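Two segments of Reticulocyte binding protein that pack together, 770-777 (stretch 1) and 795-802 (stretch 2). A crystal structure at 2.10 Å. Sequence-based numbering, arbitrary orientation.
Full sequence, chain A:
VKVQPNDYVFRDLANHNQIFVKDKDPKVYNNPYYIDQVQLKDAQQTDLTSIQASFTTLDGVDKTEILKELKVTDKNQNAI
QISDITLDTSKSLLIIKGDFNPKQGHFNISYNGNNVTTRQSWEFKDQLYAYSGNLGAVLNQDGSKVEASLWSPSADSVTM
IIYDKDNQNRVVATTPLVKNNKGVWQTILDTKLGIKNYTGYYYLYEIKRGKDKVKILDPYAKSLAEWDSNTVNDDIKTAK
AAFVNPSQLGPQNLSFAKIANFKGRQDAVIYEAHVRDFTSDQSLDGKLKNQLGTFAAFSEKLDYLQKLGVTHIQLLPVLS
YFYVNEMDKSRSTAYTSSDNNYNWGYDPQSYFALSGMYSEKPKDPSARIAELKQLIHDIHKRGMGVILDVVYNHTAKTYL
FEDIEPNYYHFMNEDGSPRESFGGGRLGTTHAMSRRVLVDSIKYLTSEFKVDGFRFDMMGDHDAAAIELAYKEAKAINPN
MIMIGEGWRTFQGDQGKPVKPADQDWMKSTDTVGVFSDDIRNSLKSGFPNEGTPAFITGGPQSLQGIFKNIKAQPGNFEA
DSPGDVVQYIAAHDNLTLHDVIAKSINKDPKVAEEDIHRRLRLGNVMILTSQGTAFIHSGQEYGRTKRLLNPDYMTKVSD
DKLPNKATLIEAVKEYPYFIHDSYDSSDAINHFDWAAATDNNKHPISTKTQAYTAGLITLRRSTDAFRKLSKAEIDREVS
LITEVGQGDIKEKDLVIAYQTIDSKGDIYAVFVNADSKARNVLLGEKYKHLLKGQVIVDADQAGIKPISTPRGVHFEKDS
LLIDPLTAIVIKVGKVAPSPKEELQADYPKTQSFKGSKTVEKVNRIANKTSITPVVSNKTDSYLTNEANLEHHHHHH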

# COMPACT_ATOMS: atom_id res chain seq x y z
N HIS A 770 -10.99 19.11 39.07
CA HIS A 770 -12.29 19.26 38.39
C HIS A 770 -12.78 17.97 37.71
O HIS A 770 -13.97 17.82 37.46
CB HIS A 770 -12.21 20.39 37.36
CG HIS A 770 -11.25 20.13 36.25
ND1 HIS A 770 -11.65 19.63 35.03
CD2 HIS A 770 -9.91 20.27 36.16
CE1 HIS A 770 -10.60 19.49 34.24
NE2 HIS A 770 -9.53 19.87 34.91
N LEU A 771 -11.85 17.06 37.41
CA LEU A 771 -12.19 15.78 36.78
C LEU A 771 -12.98 14.84 37.70
O LEU A 771 -13.69 13.96 37.22
CB LEU A 771 -10.92 15.07 36.29
CG LEU A 771 -10.11 15.77 35.20
CD1 LEU A 771 -8.85 14.96 34.88
CD2 LEU A 771 -10.95 15.99 33.95
N LEU A 772 -12.85 15.02 39.01
CA LEU A 772 -13.58 14.20 39.98
C LEU A 772 -15.10 14.42 39.94
O LEU A 772 -15.86 13.60 40.45
CB LEU A 772 -13.05 14.45 41.40
CG LEU A 772 -11.60 14.00 41.66
CD1 LEU A 772 -11.04 14.67 42.90
CD2 LEU A 772 -11.51 12.48 41.76
N LYS A 773 -15.53 15.54 39.35
CA LYS A 773 -16.95 15.86 39.19
C LYS A 773 -17.54 15.35 37.87
O LYS A 773 -18.73 15.52 37.62
CB LYS A 773 -17.16 17.37 39.27
CG LYS A 773 -16.69 18.02 40.58
CD LYS A 773 -17.55 17.64 41.78
CE LYS A 773 -18.97 18.17 41.67
NZ LYS A 773 -19.71 18.05 42.95
N GLY A 774 -16.71 14.73 37.04
CA GLY A 774 -17.12 14.26 35.72
C GLY A 774 -17.79 12.90 35.71
O GLY A 774 -17.94 12.26 36.75
N GLN A 775 -18.20 12.47 34.52
CA GLN A 775 -18.86 11.18 34.31
C GLN A 775 -17.88 10.20 33.67
O GLN A 775 -17.13 10.58 32.77
CB GLN A 775 -20.07 11.35 33.40
CG GLN A 775 -21.11 12.35 33.88
CD GLN A 775 -22.06 12.81 32.78
OE1 GLN A 775 -21.67 12.97 31.62
NE2 GLN A 775 -23.32 13.05 33.15
N VAL A 776 -17.91 8.95 34.12
CA VAL A 776 -17.10 7.89 33.51
C VAL A 776 -17.82 7.32 32.29
O VAL A 776 -18.92 6.77 32.43
CB VAL A 776 -16.83 6.74 34.51
CG1 VAL A 776 -15.93 5.67 33.86
CG2 VAL A 776 -16.19 7.28 35.78
N ILE A 777 -17.22 7.46 31.11
CA ILE A 777 -17.80 6.92 29.87
C ILE A 777 -17.05 5.70 29.31
O ILE A 777 -17.59 4.96 28.48
CB ILE A 777 -17.98 8.02 28.79
CG1 ILE A 777 -16.64 8.60 28.35
CG2 ILE A 777 -18.90 9.12 29.32
CD1 ILE A 777 -16.75 9.43 27.09
N HIS A 795 -11.69 4.00 41.35
CA HIS A 795 -12.25 4.56 42.58
C HIS A 795 -11.86 6.02 42.73
O HIS A 795 -10.69 6.38 42.53
CB HIS A 795 -11.80 3.76 43.80
CG HIS A 795 -12.23 2.33 43.78
ND1 HIS A 795 -13.37 1.88 44.41
CD2 HIS A 795 -11.67 1.24 43.20
CE1 HIS A 795 -13.50 0.58 44.21
NE2 HIS A 795 -12.48 0.17 43.48
N PHE A 796 -12.84 6.86 43.07
CA PHE A 796 -12.63 8.30 43.21
C PHE A 796 -12.19 8.63 44.64
O PHE A 796 -12.85 8.24 45.60
CB PHE A 796 -13.92 9.06 42.86
CG PHE A 796 -14.17 9.18 41.38
CD1 PHE A 796 -14.26 10.43 40.77
CD2 PHE A 796 -14.31 8.04 40.59
CE1 PHE A 796 -14.49 10.54 39.40
CE2 PHE A 796 -14.54 8.15 39.22
CZ PHE A 796 -14.63 9.40 38.62
N GLU A 797 -11.06 9.33 44.76
CA GLU A 797 -10.53 9.77 46.06
C GLU A 797 -10.65 11.29 46.20
O GLU A 797 -11.36 11.93 45.42
CB GLU A 797 -9.07 9.33 46.21
CG GLU A 797 -8.77 7.88 45.80
CD GLU A 797 -9.58 6.85 46.57
OE1 GLU A 797 -10.07 7.15 47.68
OE2 GLU A 797 -9.70 5.71 46.06
N LYS A 798 -9.97 11.87 47.19
CA LYS A 798 -10.04 13.32 47.46
C LYS A 798 -9.46 14.17 46.32
O LYS A 798 -10.10 15.12 45.87
CB LYS A 798 -9.34 13.63 48.79
CG LYS A 798 -9.28 15.11 49.17
CD LYS A 798 -10.66 15.74 49.28
CE LYS A 798 -10.60 17.10 49.96
NZ LYS A 798 -11.94 17.76 50.03
N ASP A 799 -8.25 13.85 45.87
CA ASP A 799 -7.64 14.54 44.72
C ASP A 799 -6.86 13.56 43.83
O ASP A 799 -5.82 13.91 43.26
CB ASP A 799 -6.76 15.71 45.19
CG ASP A 799 -5.50 15.25 45.92
OD1 ASP A 799 -5.35 14.04 46.18
OD2 ASP A 799 -4.64 16.11 46.23
N SER A 800 -7.37 12.34 43.72
CA SER A 800 -6.73 11.32 42.90
C SER A 800 -7.72 10.25 42.46
O SER A 800 -8.88 10.24 42.90
CB SER A 800 -5.55 10.68 43.66
OG SER A 800 -5.95 10.14 44.91
N LEU A 801 -7.26 9.39 41.56
CA LEU A 801 -8.01 8.24 41.07
C LEU A 801 -7.21 6.97 41.37
O LEU A 801 -6.01 6.93 41.12
CB LEU A 801 -8.23 8.35 39.56
CG LEU A 801 -9.49 9.06 39.07
CD1 LEU A 801 -9.68 10.41 39.74
CD2 LEU A 801 -9.44 9.21 37.56
N LEU A 802 -7.88 5.95 41.91
CA LEU A 802 -7.28 4.64 42.09
C LEU A 802 -7.77 3.73 40.97
O LEU A 802 -8.96 3.43 40.88
CB LEU A 802 -7.65 4.05 43.45
CG LEU A 802 -7.13 2.64 43.78
CD1 LEU A 802 -5.61 2.57 43.65
CD2 LEU A 802 -7.57 2.23 45.18

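This is a small apolar contact, burying 304 Å² over both sides, in which one leucine from a 3-10 turn plugs into a β-hairpin and no hydrogen bond crosses between the stretches. Each stretch bonds its own backbone. In stretch 2, H795 and L802 pair in both directions (H795 N to L802 O 2.8 Å, L802 N to H795 O 2.9 Å), and E797 N reaches S800 O at 3.0 Å to close the turn. In stretch 1, G774 N bonds to L771 O at 3.1 Å as the 3-10 segment gives way to strand.

L772 carries most of the burial on its side. Its CA-to-CB bond points sideways, but with chi1 m and chi2 t the methyls reach the hairpin: L772 CD2 lies 3.6 Å from F796 CD1 and 3.4 Å from L801 CD1, while L772 CD1 comes within 3.1 Å of K798 O, a tight approach to a carbonyl. The leucine thus meets backbone as well as side chains, whereas the side chains of E797, K798 and D799 start away from stretch 1.

The CA-to-CB bond of F796 points toward stretch 1. V776 CG2 meets F796 CZ at 3.9 Å, an apolar methyl-to-ring contact at the ring edge, and L771 O also lies near the ring plane, 4.1 Å from F796 CE1. The rule here is apolar contact centred on one leucine and one phenylalanine.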